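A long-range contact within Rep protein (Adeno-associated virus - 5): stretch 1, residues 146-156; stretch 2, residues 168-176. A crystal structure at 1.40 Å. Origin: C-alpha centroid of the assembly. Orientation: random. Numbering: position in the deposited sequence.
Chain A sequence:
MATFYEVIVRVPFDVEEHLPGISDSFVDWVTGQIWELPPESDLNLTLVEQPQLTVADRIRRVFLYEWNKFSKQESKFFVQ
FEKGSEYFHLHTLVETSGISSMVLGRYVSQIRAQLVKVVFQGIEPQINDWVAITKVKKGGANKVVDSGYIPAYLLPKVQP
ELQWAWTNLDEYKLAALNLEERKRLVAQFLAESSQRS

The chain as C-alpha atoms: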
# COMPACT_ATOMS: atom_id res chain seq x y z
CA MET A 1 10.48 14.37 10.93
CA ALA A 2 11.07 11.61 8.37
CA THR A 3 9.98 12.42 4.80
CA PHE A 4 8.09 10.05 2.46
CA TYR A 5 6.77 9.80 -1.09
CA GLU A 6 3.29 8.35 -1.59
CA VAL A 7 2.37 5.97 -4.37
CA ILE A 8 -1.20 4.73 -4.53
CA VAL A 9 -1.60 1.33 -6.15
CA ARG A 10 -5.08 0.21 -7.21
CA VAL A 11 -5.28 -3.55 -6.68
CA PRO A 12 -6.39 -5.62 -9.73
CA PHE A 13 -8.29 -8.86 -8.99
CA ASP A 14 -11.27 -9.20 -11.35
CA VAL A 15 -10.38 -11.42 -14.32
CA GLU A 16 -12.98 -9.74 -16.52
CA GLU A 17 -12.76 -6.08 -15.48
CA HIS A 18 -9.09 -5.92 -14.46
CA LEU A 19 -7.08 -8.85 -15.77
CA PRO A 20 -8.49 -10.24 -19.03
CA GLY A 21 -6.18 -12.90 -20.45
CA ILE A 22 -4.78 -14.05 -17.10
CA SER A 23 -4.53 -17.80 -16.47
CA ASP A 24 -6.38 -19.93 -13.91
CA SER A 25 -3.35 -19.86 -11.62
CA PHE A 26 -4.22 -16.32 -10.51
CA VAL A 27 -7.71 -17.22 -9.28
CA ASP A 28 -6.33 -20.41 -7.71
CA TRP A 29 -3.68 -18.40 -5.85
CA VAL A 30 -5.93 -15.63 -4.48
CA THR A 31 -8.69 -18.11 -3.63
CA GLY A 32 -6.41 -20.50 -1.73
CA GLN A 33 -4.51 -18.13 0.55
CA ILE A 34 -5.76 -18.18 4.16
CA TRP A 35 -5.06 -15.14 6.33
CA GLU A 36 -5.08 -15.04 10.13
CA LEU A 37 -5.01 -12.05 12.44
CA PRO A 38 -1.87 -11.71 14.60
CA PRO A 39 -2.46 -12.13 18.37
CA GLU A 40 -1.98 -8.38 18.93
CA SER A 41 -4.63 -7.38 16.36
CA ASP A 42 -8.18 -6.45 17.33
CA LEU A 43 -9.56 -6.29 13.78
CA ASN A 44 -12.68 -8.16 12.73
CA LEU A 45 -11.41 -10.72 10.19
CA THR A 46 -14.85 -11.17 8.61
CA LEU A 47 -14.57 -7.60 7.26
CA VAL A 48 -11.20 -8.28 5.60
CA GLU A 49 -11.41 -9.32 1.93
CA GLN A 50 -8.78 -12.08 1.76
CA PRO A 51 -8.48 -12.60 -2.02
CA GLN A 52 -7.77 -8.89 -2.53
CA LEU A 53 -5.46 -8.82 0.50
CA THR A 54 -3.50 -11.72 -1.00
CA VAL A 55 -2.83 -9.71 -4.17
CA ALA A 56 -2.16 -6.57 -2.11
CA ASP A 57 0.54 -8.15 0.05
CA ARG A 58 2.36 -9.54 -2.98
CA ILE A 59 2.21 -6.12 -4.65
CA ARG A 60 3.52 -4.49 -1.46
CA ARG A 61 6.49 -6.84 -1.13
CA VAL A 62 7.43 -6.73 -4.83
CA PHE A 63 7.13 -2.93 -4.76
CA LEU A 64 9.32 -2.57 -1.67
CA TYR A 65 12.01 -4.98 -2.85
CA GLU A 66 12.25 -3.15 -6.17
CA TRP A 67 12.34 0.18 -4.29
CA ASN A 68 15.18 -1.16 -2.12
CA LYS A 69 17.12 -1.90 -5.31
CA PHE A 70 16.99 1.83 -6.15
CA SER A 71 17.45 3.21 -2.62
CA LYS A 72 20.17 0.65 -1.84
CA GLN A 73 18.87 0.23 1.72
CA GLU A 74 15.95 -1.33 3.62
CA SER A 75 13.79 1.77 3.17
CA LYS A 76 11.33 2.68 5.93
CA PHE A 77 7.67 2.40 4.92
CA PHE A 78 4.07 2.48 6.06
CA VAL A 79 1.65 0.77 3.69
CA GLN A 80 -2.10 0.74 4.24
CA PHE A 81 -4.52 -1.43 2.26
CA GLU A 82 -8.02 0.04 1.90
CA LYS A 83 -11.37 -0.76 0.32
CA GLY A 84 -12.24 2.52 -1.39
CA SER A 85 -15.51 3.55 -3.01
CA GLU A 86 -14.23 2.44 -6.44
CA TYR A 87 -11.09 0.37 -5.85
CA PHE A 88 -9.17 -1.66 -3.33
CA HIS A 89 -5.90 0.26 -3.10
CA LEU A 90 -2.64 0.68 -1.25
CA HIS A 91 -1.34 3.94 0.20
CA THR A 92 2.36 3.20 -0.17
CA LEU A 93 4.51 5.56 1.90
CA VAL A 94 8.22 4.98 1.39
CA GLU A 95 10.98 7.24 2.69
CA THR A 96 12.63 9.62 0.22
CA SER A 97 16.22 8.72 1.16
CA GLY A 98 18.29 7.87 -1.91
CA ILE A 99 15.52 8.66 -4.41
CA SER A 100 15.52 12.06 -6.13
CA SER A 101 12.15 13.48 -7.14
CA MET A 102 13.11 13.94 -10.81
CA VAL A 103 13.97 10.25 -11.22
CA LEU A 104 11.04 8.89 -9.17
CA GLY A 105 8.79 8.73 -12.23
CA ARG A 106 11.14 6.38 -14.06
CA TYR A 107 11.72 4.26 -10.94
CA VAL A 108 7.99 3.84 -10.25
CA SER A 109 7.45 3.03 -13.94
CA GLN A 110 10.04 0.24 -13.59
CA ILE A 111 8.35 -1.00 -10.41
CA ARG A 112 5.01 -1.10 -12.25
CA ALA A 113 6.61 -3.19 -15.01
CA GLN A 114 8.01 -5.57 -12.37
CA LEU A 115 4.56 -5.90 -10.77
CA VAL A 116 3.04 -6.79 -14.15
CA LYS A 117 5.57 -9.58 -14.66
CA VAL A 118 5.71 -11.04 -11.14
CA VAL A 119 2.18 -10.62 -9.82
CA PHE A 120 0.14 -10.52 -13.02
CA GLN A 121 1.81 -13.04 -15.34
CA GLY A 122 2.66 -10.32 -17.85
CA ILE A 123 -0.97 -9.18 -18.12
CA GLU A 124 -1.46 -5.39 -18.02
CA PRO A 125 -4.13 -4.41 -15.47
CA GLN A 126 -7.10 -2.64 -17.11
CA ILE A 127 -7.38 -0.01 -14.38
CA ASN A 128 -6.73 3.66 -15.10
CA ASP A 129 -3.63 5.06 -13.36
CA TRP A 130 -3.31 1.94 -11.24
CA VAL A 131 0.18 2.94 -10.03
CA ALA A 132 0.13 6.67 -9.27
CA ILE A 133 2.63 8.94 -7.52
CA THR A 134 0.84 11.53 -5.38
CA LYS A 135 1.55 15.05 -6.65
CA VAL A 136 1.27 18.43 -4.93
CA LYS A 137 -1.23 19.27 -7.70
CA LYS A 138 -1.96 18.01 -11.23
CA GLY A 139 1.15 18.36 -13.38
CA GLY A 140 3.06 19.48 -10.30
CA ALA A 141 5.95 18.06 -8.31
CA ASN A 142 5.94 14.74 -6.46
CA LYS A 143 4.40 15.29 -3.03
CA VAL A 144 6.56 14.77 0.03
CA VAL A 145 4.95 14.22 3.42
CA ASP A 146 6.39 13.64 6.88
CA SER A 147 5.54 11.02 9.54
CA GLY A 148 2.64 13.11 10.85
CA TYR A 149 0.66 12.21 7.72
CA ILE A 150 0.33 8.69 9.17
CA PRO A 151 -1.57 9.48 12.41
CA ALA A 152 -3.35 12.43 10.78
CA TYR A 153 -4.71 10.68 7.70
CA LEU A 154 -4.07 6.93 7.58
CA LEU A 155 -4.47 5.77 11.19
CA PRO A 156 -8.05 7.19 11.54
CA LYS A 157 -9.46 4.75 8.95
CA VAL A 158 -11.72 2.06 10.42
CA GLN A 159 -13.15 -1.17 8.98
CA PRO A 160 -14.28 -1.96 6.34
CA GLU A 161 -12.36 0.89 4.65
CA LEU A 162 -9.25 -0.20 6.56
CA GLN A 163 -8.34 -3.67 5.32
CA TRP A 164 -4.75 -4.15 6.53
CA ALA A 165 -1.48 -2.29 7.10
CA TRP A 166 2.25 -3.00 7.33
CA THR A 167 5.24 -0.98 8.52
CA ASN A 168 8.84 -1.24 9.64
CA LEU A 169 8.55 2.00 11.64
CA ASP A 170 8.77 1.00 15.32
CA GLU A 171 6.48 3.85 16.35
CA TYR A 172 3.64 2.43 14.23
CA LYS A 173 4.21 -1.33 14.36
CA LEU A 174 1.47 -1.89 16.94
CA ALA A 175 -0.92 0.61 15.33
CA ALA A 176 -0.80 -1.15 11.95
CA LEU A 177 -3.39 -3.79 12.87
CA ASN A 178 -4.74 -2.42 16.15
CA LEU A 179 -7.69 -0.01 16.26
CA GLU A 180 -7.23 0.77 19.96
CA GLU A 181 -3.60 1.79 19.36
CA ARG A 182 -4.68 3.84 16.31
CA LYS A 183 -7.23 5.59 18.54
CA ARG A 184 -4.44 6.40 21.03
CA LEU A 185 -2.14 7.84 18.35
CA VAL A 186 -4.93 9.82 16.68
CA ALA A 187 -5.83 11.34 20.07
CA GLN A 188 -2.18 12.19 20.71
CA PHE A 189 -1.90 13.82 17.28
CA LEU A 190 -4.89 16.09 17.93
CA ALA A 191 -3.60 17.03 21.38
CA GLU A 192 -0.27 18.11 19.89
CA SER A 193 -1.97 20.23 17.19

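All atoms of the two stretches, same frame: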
# COMPACT_ATOMS: atom_id res chain seq x y z
N ASP A 146 5.60 14.12 5.76
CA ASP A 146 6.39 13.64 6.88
C ASP A 146 5.58 12.60 7.66
O ASP A 146 4.41 12.35 7.34
CB ASP A 146 6.84 14.79 7.79
CG ASP A 146 5.69 15.62 8.32
OD1 ASP A 146 4.72 15.03 8.84
OD2 ASP A 146 5.76 16.86 8.21
N SER A 147 6.18 12.05 8.71
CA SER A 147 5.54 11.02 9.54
C SER A 147 4.15 11.37 10.06
O SER A 147 3.31 10.49 10.22
CB SER A 147 6.45 10.66 10.72
OG SER A 147 7.76 10.37 10.27
N GLY A 148 3.93 12.66 10.33
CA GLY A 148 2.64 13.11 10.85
C GLY A 148 1.45 12.74 9.98
O GLY A 148 0.33 12.61 10.47
N TYR A 149 1.70 12.58 8.68
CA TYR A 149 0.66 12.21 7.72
C TYR A 149 0.04 10.86 8.11
O TYR A 149 -1.15 10.62 7.87
CB TYR A 149 1.29 12.12 6.32
CG TYR A 149 0.35 11.73 5.19
CD1 TYR A 149 -0.44 12.69 4.56
CD2 TYR A 149 0.34 10.42 4.70
CE1 TYR A 149 -1.22 12.36 3.45
CE2 TYR A 149 -0.44 10.08 3.59
CZ TYR A 149 -1.21 11.06 2.97
OH TYR A 149 -1.97 10.74 1.86
N ILE A 150 0.82 10.00 8.75
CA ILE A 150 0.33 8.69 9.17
C ILE A 150 -0.79 8.79 10.22
O ILE A 150 -1.92 8.38 9.96
CB ILE A 150 1.49 7.75 9.60
CG1 ILE A 150 2.40 7.48 8.39
CG2 ILE A 150 0.95 6.45 10.18
CD1 ILE A 150 3.72 6.82 8.73
N PRO A 151 -0.50 9.37 11.41
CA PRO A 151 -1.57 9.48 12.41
C PRO A 151 -2.70 10.44 12.02
O PRO A 151 -3.85 10.27 12.43
CB PRO A 151 -0.83 9.95 13.67
CG PRO A 151 0.32 10.73 13.11
CD PRO A 151 0.78 9.85 11.97
N ALA A 152 -2.37 11.44 11.20
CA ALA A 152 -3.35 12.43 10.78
C ALA A 152 -4.36 11.93 9.75
O ALA A 152 -5.56 12.20 9.86
CB ALA A 152 -2.65 13.65 10.22
N TYR A 153 -3.87 11.14 8.80
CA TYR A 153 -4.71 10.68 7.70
C TYR A 153 -4.95 9.19 7.55
O TYR A 153 -6.07 8.77 7.25
CB TYR A 153 -4.10 11.24 6.42
CG TYR A 153 -4.92 11.08 5.16
CD1 TYR A 153 -6.17 11.69 5.03
CD2 TYR A 153 -4.39 10.41 4.06
CE1 TYR A 153 -6.86 11.64 3.83
CE2 TYR A 153 -5.07 10.36 2.86
CZ TYR A 153 -6.30 10.98 2.75
OH TYR A 153 -6.94 10.98 1.53
N LEU A 154 -3.92 8.38 7.74
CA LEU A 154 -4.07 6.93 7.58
C LEU A 154 -4.59 6.18 8.79
O LEU A 154 -5.51 5.36 8.67
CB LEU A 154 -2.76 6.31 7.10
CG LEU A 154 -2.22 6.88 5.78
CD1 LEU A 154 -0.93 6.15 5.42
CD2 LEU A 154 -3.25 6.73 4.67
N LEU A 155 -4.03 6.46 9.97
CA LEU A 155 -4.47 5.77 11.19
C LEU A 155 -5.96 5.89 11.54
O LEU A 155 -6.53 4.95 12.10
CB LEU A 155 -3.61 6.17 12.39
CG LEU A 155 -2.12 5.82 12.35
CD1 LEU A 155 -1.52 5.98 13.74
CD2 LEU A 155 -1.91 4.39 11.85
N PRO A 156 -6.62 7.03 11.23
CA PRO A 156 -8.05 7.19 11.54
C PRO A 156 -9.01 6.24 10.81
O PRO A 156 -10.16 6.08 11.24
CB PRO A 156 -8.33 8.63 11.12
CG PRO A 156 -7.03 9.31 11.33
CD PRO A 156 -6.05 8.31 10.77
N ASN A 168 7.60 -0.88 8.97
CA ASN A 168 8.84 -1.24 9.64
C ASN A 168 9.27 -0.06 10.52
O ASN A 168 10.42 0.03 10.95
CB ASN A 168 9.95 -1.68 8.66
CG ASN A 168 10.32 -0.62 7.65
OD1 ASN A 168 9.72 0.45 7.60
ND2 ASN A 168 11.31 -0.92 6.82
N LEU A 169 8.32 0.85 10.77
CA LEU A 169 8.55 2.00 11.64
C LEU A 169 8.11 1.55 13.03
O LEU A 169 6.92 1.28 13.26
CB LEU A 169 7.72 3.21 11.19
CG LEU A 169 8.11 3.83 9.85
CD1 LEU A 169 7.01 4.77 9.37
CD2 LEU A 169 9.44 4.56 9.98
N ASP A 170 9.06 1.44 13.96
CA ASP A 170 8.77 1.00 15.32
C ASP A 170 7.61 1.73 15.99
O ASP A 170 6.79 1.12 16.67
CB ASP A 170 10.03 1.13 16.20
CG ASP A 170 11.17 0.22 15.75
OD1 ASP A 170 10.90 -0.88 15.21
OD2 ASP A 170 12.34 0.61 15.93
N GLU A 171 7.54 3.03 15.77
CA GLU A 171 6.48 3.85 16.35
C GLU A 171 5.07 3.42 15.93
O GLU A 171 4.12 3.58 16.70
CB GLU A 171 6.71 5.31 15.97
CG GLU A 171 5.72 6.30 16.56
CD GLU A 171 5.98 7.74 16.12
OE1 GLU A 171 6.85 7.96 15.24
OE2 GLU A 171 5.32 8.65 16.64
N TYR A 172 4.95 2.83 14.74
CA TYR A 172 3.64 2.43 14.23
C TYR A 172 3.39 0.94 14.08
O TYR A 172 2.31 0.53 13.62
CB TYR A 172 3.37 3.13 12.89
CG TYR A 172 3.41 4.64 12.99
CD1 TYR A 172 4.43 5.38 12.40
CD2 TYR A 172 2.45 5.32 13.73
CE1 TYR A 172 4.50 6.77 12.55
CE2 TYR A 172 2.50 6.69 13.89
CZ TYR A 172 3.53 7.41 13.30
OH TYR A 172 3.58 8.78 13.49
N LYS A 173 4.36 0.12 14.48
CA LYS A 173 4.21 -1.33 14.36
C LYS A 173 2.95 -1.88 15.02
O LYS A 173 2.25 -2.70 14.44
CB LYS A 173 5.45 -2.05 14.92
CG LYS A 173 6.65 -2.03 13.98
CD LYS A 173 7.83 -2.78 14.59
CE LYS A 173 8.95 -2.97 13.59
NZ LYS A 173 8.52 -3.82 12.44
N LEU A 174 2.66 -1.42 16.24
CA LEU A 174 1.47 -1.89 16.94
C LEU A 174 0.19 -1.33 16.32
O LEU A 174 -0.80 -2.04 16.18
CB LEU A 174 1.57 -1.53 18.42
CG LEU A 174 0.36 -1.88 19.30
CD1 LEU A 174 0.02 -3.37 19.23
CD2 LEU A 174 0.68 -1.46 20.73
N ALA A 175 0.23 -0.06 15.93
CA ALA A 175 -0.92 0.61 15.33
C ALA A 175 -1.40 -0.02 14.03
O ALA A 175 -2.60 -0.04 13.75
CB ALA A 175 -0.61 2.09 15.10
N ALA A 176 -0.47 -0.56 13.25
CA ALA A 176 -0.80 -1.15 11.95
C ALA A 176 -2.08 -1.98 11.92
O ALA A 176 -2.94 -1.76 11.07
CB ALA A 176 0.39 -1.97 11.43

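The contact between these two stretches is small, burying 269 Å² counted over both sides, and it is almost wholly apolar: no hydrogen bond crosses it. What holds it together is the fit of hydrocarbon surfaces around one aromatic ring, that of Y172.

Stretch 2 begins with N168, whose side chain stays out of reach and is hydrogen-bonded elsewhere in the structure. The first residue to engage is L169. Its CA-to-CB bond points toward stretch 1, and with chi1 in m and chi2 in t the branched end extends far enough to bring CD1 to 3.9 Å from CD1 of I150. This is a van der Waals contact between methyl groups, which suits leucine: a flexible stem carries a purely apolar tip to a partner whose backbone lies well away.

D170 and E171 follow, and both are exposed. D170 is out of reach. E171 has its CA-to-CB bond directed toward stretch 1, but its OE1 stays 5.3 Å from S147 CB, beyond contact, and the exposed position suits a charged side chain. A backbone hydrogen bond from Y172 N to L169 O (2.9 Å) closes the turn.

Y172 is the centre of the contact. It has 90 Å² covered by stretch 1, more than any other residue here, and its m rotamer directs the ring into a pocket made by S147, I150, P151 and L155. I150 covers one face of the ring. Its CG2 methyl lies 3.9 Å from the centroid of the Y172 ring and only 6° off the ring normal, a CH-pi contact made squarely over the face, while its CD1 reaches to 3.9 Å from CE1 of Y172. A beta-branched isoleucine is well suited to this place, since one methyl can cover the ring as the longer branch extends to the ring's CE1 atom and to L169. P151 approaches obliquely, its CD 3.4 Å from Y172 OH and 3.9 Å from CZ; the rigid pyrrolidine ring offers a compact apolar surface. L155 is also oblique, with its CD1 4.0 Å from CD2 of Y172. Its CA-to-CB bond points sideways, but the end of the side chain comes nearer, and leucine's fork sets CD1 by the ring and CD2 by A175. At the hydroxyl end, S147 O lies 3.7 Å from Y172 OH, too loose to count as a hydrogen bond; that carbonyl already accepts from I150 N at 2.9 Å. S147 itself is buried and small, its CB 4.4 Å from Y172 OH, which leaves room for the tyrosine's hydroxyl.

Local bonds within stretch 1 shape the segment that carries these side chains. A type I turn from D146 to Y149 leads into the helix, and D146 OD1 caps it with a weak bond from G148 N (2.9 Å). Farther along, L155 N donates to I150 O (2.9 Å) in a wider, pi-type turn.

Beyond Y172, K173 and L174 are exposed and take no part. A175 turns its CB toward stretch 1, 4.2 Å from CD2 of L155. Here the CA atoms of L155 and A175 are 7.5 Å apart, and alanine's single methyl suits this closer approach. A176, whose CB points away, ends the contact.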